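Local coordinates for protein uncharacterized metal-dependent hydrolase (PDB 3IGH) that probably hydrolyses carbon-nitrogen bonds other than peptide bonds, as a TIM-barrel member of the metal-dependent amidohydrolase family, at residues Phe232-Pro237 with Gly308-Ile313; Lys86-Leu91 with Arg119-Ala124; Ser76-Asp81 with Ile190-Glu195. All coordinates share one frame; numbering follows the deposited sequence. Where two conformers were deposited one is given.

In the fold
The three contacts run from the barrel into what appears to be an inserted domain. Contact 1 joins strands 230-235 and 310-315, which both flank strand 256-264 in the barrel wall. Contact 3 lies about 24 Å away, centre to centre, and packs the end of helix 70-78 on helix 183-199. Contact 2, its centre about 24 Å from that of contact 3 and about 41 Å from that of contact 1, pairs helix 88-96 with helix 119-122 beside the sheet that holds strands 80-81, 103-108 and 129-133. Along the chain contact 2 is nested inside the loop closed by contact 3, and contact 1 follows both, so contact 3 probably marks where the insertion leaves and rejoins the barrel.

Contact 1 of 3, residues Phe232-Pro237 with Gly308-Ile313; sequences FAYVTP and GLDVAI
A chi1 of -76° sets the Y234 ring beside its own backbone N, and a chi1 of -162° sets the D310 carboxylate beside its carbonyl carbon, where the two groups meet. The phenol then ends at the carboxylate, and Y234 OH donates a short hydrogen bond of 2.6 Å to D310 OD2. That oxygen lies at the ring edge, in its plane, and accepts through its anti lone pair, the one away from OD1. Ring and carboxylate planes stand 62° apart, so the two groups meet at a slant and do not stack. The methylene follows the carboxylate in, with D310 CB 3.7 Å from Y234 CE2. Two residues on, A312 CB comes in obliquely, 3.9 Å from Y234 CD2.

Both carboxylate oxygens have partners: besides the bond to OD2, D310 OD1 forms a salt bridge with R357 and takes a weak bond from V311 N. Y234 OH has a second, weak hydrogen-bond partner in R336. A phenylalanine at Y234 would probably keep the A312 contact but leave D310 OD2 without its short hydrogen bond and R336 without its weak one.

This is interior packing of a TIM barrel. Strands 230-235 and 310-315 both pair in parallel with strand 256-264, and Y234 also touches A259 on that intervening strand. On the outer side V311 meets helices 294-305 and 318-331, and T236 caps the start of helix 237-246.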
loop_
_atom_site.group_PDB
_atom_site.type_symbol
_atom_site.label_atom_id
_atom_site.label_comp_id
_atom_site.label_asym_id
_atom_site.label_seq_id
_atom_site.Cartn_x
_atom_site.Cartn_y
_atom_site.Cartn_z
ATOM N N PHE A 232 -3.471 11.122 -3.735
ATOM C CA PHE A 232 -3.943 10.121 -4.682
ATOM C C PHE A 232 -3.038 10.188 -5.921
ATOM O O PHE A 232 -3.162 11.094 -6.757
ATOM C CB PHE A 232 -5.439 10.338 -4.993
ATOM C CG PHE A 232 -6.333 10.069 -3.806
ATOM C CD1 PHE A 232 -6.983 8.839 -3.675
ATOM C CD2 PHE A 232 -6.474 11.018 -2.780
ATOM C CE1 PHE A 232 -7.772 8.561 -2.556
ATOM C CE2 PHE A 232 -7.269 10.755 -1.656
ATOM C CZ PHE A 232 -7.915 9.519 -1.545
ATOM N N ALA A 233 -2.116 9.235 -6.015
ATOM C CA ALA A 233 -1.073 9.245 -7.046
ATOM C C ALA A 233 -1.566 8.709 -8.381
ATOM O O ALA A 233 -2.004 7.567 -8.482
ATOM C CB ALA A 233 0.152 8.463 -6.587
ATOM N N TYR A 234 -1.487 9.551 -9.403
ATOM C CA TYR A 234 -1.742 9.115 -10.773
ATOM C C TYR A 234 -0.411 9.068 -11.492
ATOM O O TYR A 234 0.194 10.104 -11.790
ATOM C CB TYR A 234 -2.736 10.047 -11.474
ATOM C CG TYR A 234 -4.176 9.840 -11.043
ATOM C CD1 TYR A 234 -4.625 10.274 -9.791
ATOM C CD2 TYR A 234 -5.103 9.236 -11.906
ATOM C CE1 TYR A 234 -5.955 10.086 -9.395
ATOM C CE2 TYR A 234 -6.447 9.049 -11.516
ATOM C CZ TYR A 234 -6.854 9.481 -10.258
ATOM O OH TYR A 234 -8.159 9.320 -9.857
ATOM N N VAL A 235 0.048 7.849 -11.749
ATOM C CA VAL A 235 1.378 7.614 -12.280
ATOM C C VAL A 235 1.474 7.795 -13.804
ATOM O O VAL A 235 0.473 7.795 -14.519
ATOM C CB VAL A 235 1.887 6.203 -11.872
ATOM C CG1 VAL A 235 1.789 5.998 -10.346
ATOM C CG2 VAL A 235 1.112 5.099 -12.594
ATOM N N THR A 236 2.697 7.960 -14.295
ATOM C CA THR A 236 2.956 7.995 -15.730
ATOM C C THR A 236 2.806 6.567 -16.270
ATOM O O THR A 236 2.910 5.605 -15.491
ATOM C CB THR A 236 4.401 8.478 -16.023
ATOM O OG1 THR A 236 5.324 7.556 -15.437
ATOM C CG2 THR A 236 4.649 9.881 -15.448
ATOM N N PRO A 237 2.542 6.414 -17.590
ATOM C CA PRO A 237 2.558 5.077 -18.213
ATOM C C PRO A 237 3.830 4.259 -17.966
ATOM O O PRO A 237 3.751 3.037 -17.845
ATOM C CB PRO A 237 2.429 5.387 -19.707
ATOM C CG PRO A 237 1.633 6.652 -19.748
ATOM C CD PRO A 237 2.157 7.456 -18.565
ATOM N N GLY A 308 -7.128 -2.576 -11.434
ATOM C CA GLY A 308 -8.144 -1.823 -10.690
ATOM C C GLY A 308 -7.796 -0.353 -10.499
ATOM O O GLY A 308 -8.311 0.298 -9.588
ATOM N N LEU A 309 -6.910 0.159 -11.346
ATOM C CA LEU A 309 -6.460 1.549 -11.262
ATOM C C LEU A 309 -7.362 2.482 -12.047
ATOM O O LEU A 309 -7.928 2.096 -13.083
ATOM C CB LEU A 309 -5.014 1.675 -11.757
ATOM C CG LEU A 309 -3.924 1.129 -10.834
ATOM C CD1 LEU A 309 -2.646 0.952 -11.611
ATOM C CD2 LEU A 309 -3.699 2.045 -9.617
ATOM N N ASP A 310 -7.491 3.716 -11.556
ATOM C CA ASP A 310 -8.246 4.750 -12.265
ATOM C C ASP A 310 -7.470 5.203 -13.507
ATOM O O ASP A 310 -6.274 4.948 -13.649
ATOM C CB ASP A 310 -8.524 5.948 -11.343
ATOM C CG ASP A 310 -9.651 6.848 -11.851
ATOM O OD1 ASP A 310 -10.400 6.447 -12.767
ATOM O OD2 ASP A 310 -9.793 7.978 -11.329
ATOM N N VAL A 311 -8.165 5.840 -14.432
ATOM C CA VAL A 311 -7.541 6.345 -15.645
ATOM C C VAL A 311 -8.001 7.796 -15.851
ATOM O O VAL A 311 -9.204 8.070 -15.981
ATOM C CB VAL A 311 -7.928 5.472 -16.873
ATOM C CG1 VAL A 311 -7.251 6.004 -18.140
ATOM C CG2 VAL A 311 -7.567 3.988 -16.618
ATOM N N ALA A 312 -7.037 8.708 -15.864
ATOM C CA ALA A 312 -7.299 10.123 -16.098
ATOM C C ALA A 312 -6.713 10.524 -17.430
ATOM O O ALA A 312 -5.546 10.257 -17.709
ATOM C CB ALA A 312 -6.702 10.995 -14.976
ATOM N N ILE A 313 -7.535 11.161 -18.257
ATOM C CA ILE A 313 -7.092 11.600 -19.569
ATOM C C ILE A 313 -7.210 13.124 -19.714
ATOM O O ILE A 313 -8.298 13.685 -19.607
ATOM C CB ILE A 313 -7.884 10.906 -20.713
ATOM C CG1 ILE A 313 -7.860 9.371 -20.539
ATOM C CG2 ILE A 313 -7.289 11.305 -22.057
ATOM C CD1 ILE A 313 -8.527 8.574 -21.683
#

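Contact 2 of 3, residues Lys86-Leu91 with Arg119-Ala124; sequences KSIEEL and RKELNA
I88 and L91, one turn apart on the first turn of helix 88-96, are the residues that meet E121 and L122 of the short, weakly bonded helix 119-122; the pair belongs to what appears to be an alpha/beta insertion in the amidohydrolase barrel. The turn starts from a serine N-cap. S87 OG accepts the amide of E90 at 3.1 Å, with an N-H...O angle of 157°, while S87 O takes the amide of L91, so the first turn of the helix, which carries I88 and L91, is capped.

I88 comes next, crossing the E121 side chain at about a right angle. Its methyls CG2 and CD1 both approach E121 OE2, each at 3.6 Å, and CG2 runs on along the acid's stem to E121 CG at 4.0 Å. The glutamate is extended beyond CG, which lays its aliphatic part as well as its carboxylate against the isoleucine. E121 OE2 also has a hydrogen bond to a residue flanking one of the segments. P117 and E115 add further contacts to I88.

L91 faces the buried side, where it and L122 both rest on I131 of strand 129-133. L122 extends this core to I92 and L95 of the longer helix and to V129. Across the helix pair the two leucines meet through single methyls, L91 CD2 lying 3.9 Å from L122 CD2.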
loop_
_atom_site.group_PDB
_atom_site.type_symbol
_atom_site.label_atom_id
_atom_site.label_comp_id
_atom_site.label_asym_id
_atom_site.label_seq_id
_atom_site.Cartn_x
_atom_site.Cartn_y
_atom_site.Cartn_z
ATOM N N LYS A 86 14.788 43.594 -15.315
ATOM C CA LYS A 86 14.875 44.610 -16.359
ATOM C C LYS A 86 16.228 44.683 -17.066
ATOM O O LYS A 86 16.382 45.447 -18.020
ATOM C CB LYS A 86 14.490 45.984 -15.793
ATOM C CG LYS A 86 13.009 46.131 -15.423
ATOM C CD LYS A 86 12.088 45.914 -16.629
ATOM C CE LYS A 86 10.641 46.251 -16.295
ATOM N NZ LYS A 86 10.049 45.315 -15.298
ATOM N N SER A 87 17.192 43.891 -16.595
ATOM C CA SER A 87 18.532 43.817 -17.196
ATOM C C SER A 87 19.185 42.476 -16.900
ATOM O O SER A 87 18.790 41.794 -15.953
ATOM C CB SER A 87 19.428 44.929 -16.651
ATOM O OG SER A 87 19.569 44.816 -15.244
ATOM N N ILE A 88 20.195 42.116 -17.698
ATOM C CA ILE A 88 21.025 40.935 -17.433
ATOM C C ILE A 88 21.636 41.031 -16.036
ATOM O O ILE A 88 21.634 40.052 -15.283
ATOM C CB ILE A 88 22.125 40.734 -18.523
ATOM C CG1 ILE A 88 21.502 40.504 -19.909
ATOM C CG2 ILE A 88 23.083 39.584 -18.166
ATOM C CD1 ILE A 88 20.474 39.371 -19.991
ATOM N N GLU A 89 22.108 42.229 -15.683
ATOM C CA GLU A 89 22.669 42.523 -14.359
ATOM C C GLU A 89 21.716 42.136 -13.221
ATOM O O GLU A 89 22.125 41.468 -12.267
ATOM C CB GLU A 89 23.070 44.012 -14.277
ATOM C CG GLU A 89 23.579 44.501 -12.910
ATOM C CD GLU A 89 22.482 45.121 -12.038
ATOM O OE1 GLU A 89 21.722 45.983 -12.538
ATOM O OE2 GLU A 89 22.384 44.746 -10.848
ATOM N N GLU A 90 20.457 42.559 -13.343
ATOM C CA GLU A 90 19.426 42.264 -12.349
ATOM C C GLU A 90 19.167 40.753 -12.278
ATOM O O GLU A 90 19.039 40.185 -11.191
ATOM C CB GLU A 90 18.134 43.014 -12.695
ATOM C CG GLU A 90 17.537 43.847 -11.555
ATOM C CD GLU A 90 16.595 43.067 -10.651
ATOM O OE1 GLU A 90 15.433 43.496 -10.488
ATOM O OE2 GLU A 90 17.006 42.033 -10.089
ATOM N N LEU A 91 19.104 40.119 -13.448
ATOM C CA LEU A 91 18.892 38.679 -13.578
ATOM C C LEU A 91 19.991 37.871 -12.873
ATOM O O LEU A 91 19.684 36.952 -12.110
ATOM C CB LEU A 91 18.765 38.308 -15.063
ATOM C CG LEU A 91 18.510 36.873 -15.536
ATOM C CD1 LEU A 91 17.502 36.863 -16.670
ATOM C CD2 LEU A 91 19.813 36.199 -15.981
ATOM N N ARG A 119 24.314 31.581 -22.149
ATOM C CA ARG A 119 25.224 30.637 -21.487
ATOM C C ARG A 119 26.455 31.320 -20.885
ATOM O O ARG A 119 26.789 31.095 -19.716
ATOM C CB ARG A 119 25.645 29.553 -22.496
ATOM C CG ARG A 119 26.677 28.541 -21.979
ATOM C CD ARG A 119 27.224 27.657 -23.107
ATOM N NE ARG A 119 27.877 28.429 -24.168
ATOM C CZ ARG A 119 29.127 28.892 -24.125
ATOM N NH1 ARG A 119 29.908 28.676 -23.070
ATOM N NH2 ARG A 119 29.598 29.585 -25.152
ATOM N N LYS A 120 27.112 32.172 -21.677
ATOM C CA LYS A 120 28.297 32.909 -21.213
ATOM C C LYS A 120 28.024 33.793 -20.000
ATOM O O LYS A 120 28.804 33.791 -19.048
ATOM C CB LYS A 120 28.902 33.749 -22.344
ATOM C CG LYS A 120 29.744 32.957 -23.324
ATOM C CD LYS A 120 30.156 33.807 -24.514
ATOM C CE LYS A 120 30.873 32.969 -25.560
ATOM N NZ LYS A 120 31.095 33.732 -26.816
ATOM N N GLU A 121 26.916 34.535 -20.035
ATOM C CA GLU A 121 26.531 35.421 -18.924
ATOM C C GLU A 121 26.208 34.626 -17.661
ATOM O O GLU A 121 26.546 35.032 -16.546
ATOM C CB GLU A 121 25.334 36.292 -19.320
ATOM C CG GLU A 121 25.655 37.368 -20.357
ATOM C CD GLU A 121 24.443 37.807 -21.176
ATOM O OE1 GLU A 121 24.626 38.640 -22.087
ATOM O OE2 GLU A 121 23.313 37.324 -20.927
ATOM N N LEU A 122 25.585 33.467 -17.852
ATOM C CA LEU A 122 25.193 32.613 -16.736
ATOM C C LEU A 122 26.374 31.829 -16.153
ATOM O O LEU A 122 26.266 31.264 -15.059
ATOM C CB LEU A 122 24.072 31.668 -17.169
ATOM C CG LEU A 122 22.755 32.318 -17.604
ATOM C CD1 LEU A 122 21.811 31.260 -18.158
ATOM C CD2 LEU A 122 22.113 33.082 -16.460
ATOM N N ASN A 123 27.496 31.805 -16.876
ATOM C CA ASN A 123 28.744 31.218 -16.361
ATOM C C ASN A 123 29.303 31.960 -15.142
ATOM O O ASN A 123 30.108 31.406 -14.389
ATOM C CB ASN A 123 29.800 31.096 -17.469
ATOM C CG ASN A 123 29.540 29.925 -18.406
ATOM O OD1 ASN A 123 28.876 28.949 -18.042
ATOM N ND2 ASN A 123 30.066 30.016 -19.620
ATOM N N ALA A 124 28.840 33.195 -14.934
ATOM C CA ALA A 124 29.200 34.005 -13.761
ATOM C C ALA A 124 28.692 33.432 -12.434
ATOM O O ALA A 124 29.184 33.793 -11.366
ATOM C CB ALA A 124 28.715 35.440 -13.937
#

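Contact 3 of 3, residues Ser76-Asp81 with Ile190-Glu195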
loop_
_atom_site.group_PDB
_atom_site.type_symbol
_atom_site.label_atom_id
_atom_site.label_comp_id
_atom_site.label_asym_id
_atom_site.label_seq_id
_atom_site.Cartn_x
_atom_site.Cartn_y
_atom_site.Cartn_z
ATOM N N SER A 76 8.858 24.934 -7.885
ATOM C CA SER A 76 8.443 26.315 -8.159
ATOM C C SER A 76 8.629 27.220 -6.944
ATOM O O SER A 76 9.011 28.377 -7.078
ATOM C CB SER A 76 6.981 26.340 -8.610
ATOM O OG SER A 76 6.538 27.657 -8.893
ATOM N N LEU A 77 8.345 26.683 -5.761
ATOM C CA LEU A 77 8.484 27.445 -4.517
ATOM C C LEU A 77 9.946 27.742 -4.151
ATOM O O LEU A 77 10.226 28.677 -3.401
ATOM C CB LEU A 77 7.770 26.736 -3.359
ATOM C CG LEU A 77 6.231 26.709 -3.437
ATOM C CD1 LEU A 77 5.653 25.604 -2.556
ATOM C CD2 LEU A 77 5.611 28.066 -3.091
ATOM N N GLU A 78 10.858 26.937 -4.688
ATOM C CA GLU A 78 12.297 27.070 -4.448
ATOM C C GLU A 78 13.035 27.793 -5.566
ATOM O O GLU A 78 14.192 28.192 -5.395
ATOM C CB GLU A 78 12.905 25.680 -4.240
ATOM C CG GLU A 78 12.361 24.987 -2.992
ATOM C CD GLU A 78 12.627 25.797 -1.727
ATOM O OE1 GLU A 78 13.809 26.106 -1.466
ATOM O OE2 GLU A 78 11.662 26.131 -1.004
ATOM N N MET A 79 12.364 27.950 -6.704
ATOM C CA MET A 79 12.943 28.568 -7.902
ATOM C C MET A 79 13.206 30.060 -7.704
ATOM O O MET A 79 12.542 30.717 -6.902
ATOM C CB MET A 79 12.003 28.393 -9.102
ATOM C CG MET A 79 12.253 27.168 -9.949
ATOM S SD MET A 79 11.132 27.110 -11.362
ATOM C CE MET A 79 11.898 25.841 -12.349
ATOM N N VAL A 80 14.178 30.581 -8.450
ATOM C CA VAL A 80 14.413 32.019 -8.524
ATOM C C VAL A 80 13.393 32.658 -9.471
ATOM O O VAL A 80 13.259 32.258 -10.636
ATOM C CB VAL A 80 15.864 32.352 -8.980
ATOM C CG1 VAL A 80 16.102 33.860 -8.982
ATOM C CG2 VAL A 80 16.883 31.680 -8.064
ATOM N N ASP A 81 12.677 33.653 -8.957
ATOM C CA ASP A 81 11.667 34.375 -9.720
ATOM C C ASP A 81 12.336 35.514 -10.507
ATOM O O ASP A 81 12.814 36.488 -9.920
ATOM C CB ASP A 81 10.600 34.916 -8.756
ATOM C CG ASP A 81 9.374 35.471 -9.468
ATOM O OD1 ASP A 81 9.376 35.593 -10.713
ATOM O OD2 ASP A 81 8.389 35.783 -8.767
ATOM N N ILE A 190 8.466 17.695 -2.370
ATOM C CA ILE A 190 7.121 17.270 -1.946
ATOM C C ILE A 190 6.811 17.775 -0.535
ATOM O O ILE A 190 5.691 18.223 -0.263
ATOM C CB ILE A 190 6.920 15.729 -2.075
ATOM C CG1 ILE A 190 6.936 15.326 -3.552
ATOM C CG2 ILE A 190 5.581 15.295 -1.452
ATOM C CD1 ILE A 190 7.254 13.845 -3.791
ATOM N N LYS A 191 7.800 17.727 0.355
ATOM C CA LYS A 191 7.620 18.286 1.708
ATOM C C LYS A 191 7.303 19.784 1.651
ATOM O O LYS A 191 6.404 20.259 2.338
ATOM C CB LYS A 191 8.845 18.035 2.586
ATOM C CG LYS A 191 8.949 16.598 3.101
ATOM C CD LYS A 191 10.087 16.423 4.106
ATOM C CE LYS A 191 9.620 16.699 5.528
ATOM N NZ LYS A 191 10.649 16.305 6.528
ATOM N N ARG A 192 8.011 20.515 0.824
ATOM C CA ARG A 192 7.735 21.909 0.668
ATOM C C ARG A 192 6.345 22.172 0.122
ATOM O O ARG A 192 5.641 22.986 0.619
ATOM C CB ARG A 192 8.815 22.598 -0.126
ATOM C CG ARG A 192 8.562 24.034 -0.404
ATOM C CD ARG A 192 9.409 24.994 0.417
ATOM N NE ARG A 192 8.859 26.347 0.413
ATOM C CZ ARG A 192 7.659 26.657 0.896
ATOM N NH1 ARG A 192 6.904 25.710 1.443
ATOM N NH2 ARG A 192 7.210 27.905 0.837
ATOM N N ALA A 193 5.969 21.444 -0.903
ATOM C CA ALA A 193 4.640 21.577 -1.492
ATOM C C ALA A 193 3.502 21.259 -0.525
ATOM O O ALA A 193 2.550 22.035 -0.421
ATOM C CB ALA A 193 4.525 20.709 -2.761
ATOM N N GLN A 194 3.597 20.138 0.195
ATOM C CA GLN A 194 2.518 19.751 1.105
ATOM C C GLN A 194 2.328 20.727 2.271
ATOM O O GLN A 194 1.200 20.934 2.703
ATOM C CB GLN A 194 2.673 18.310 1.616
ATOM C CG GLN A 194 3.873 18.090 2.545
ATOM C CD GLN A 194 3.972 16.683 3.111
ATOM O OE1 GLN A 194 3.142 15.823 2.820
ATOM N NE2 GLN A 194 4.992 16.446 3.942
ATOM N N GLU A 195 3.415 21.325 2.762
ATOM C CA GLU A 195 3.306 22.309 3.846
ATOM C C GLU A 195 2.659 23.603 3.348
ATOM O O GLU A 195 1.876 24.216 4.067
ATOM C CB GLU A 195 4.648 22.544 4.566
ATOM C CG GLU A 195 5.749 23.250 3.787
ATOM C CD GLU A 195 7.115 23.196 4.482
ATOM O OE1 GLU A 195 7.941 24.111 4.246
ATOM O OE2 GLU A 195 7.361 22.239 5.253
#
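L77 and R192 make the close-packed half of this contact. The leucine lies across the arginine at about a right angle: its CD1 methyl sits 4.1 Å above the guanidinium plane, over the centre of the group, and also touches the arginine stem, L77 CD1 to R192 CG being 3.9 Å. L77 CB follows, 3.9 Å from R192 NE. R192 starts with CG anti to its backbone N (chi1 176°) and then bends at chi2 (106°), which brings one face of the guanidinium against L77 CD1. L77 CD1 also reaches the backbone of the next residue, 4.3 Å from A193 CA, and A193 itself packs on L70 and L73 of helix 70-78.

The charged side is looser. E78 OE2 comes to the guanidinium edge, near its plane, and forms a salt bridge of 3.1 Å to R192 NE, although the exact place of this oxygen is doubtful. The carboxylate and guanidinium planes are 70° apart, so they do not meet as a flat two-pronged pair. The other oxygen, E78 OE1, is hydrogen-bonded to Y188 one turn earlier on the opposing helix, which anchors the acid independently. Through NH1, R192 meets E195: NH1 lies 3.4 Å from E195 OE1, but the oxygen stands well out of plane, so only charge attraction joins them. E195 is exposed.

Helix 70-78 follows barrel strand 58-68, and helix 183-199 leads into its parallel neighbour, strand 202-210. The contact thus joins the helices on either side, in sequence, of what is probably a domain inserted between two adjacent strands of a TIM barrel.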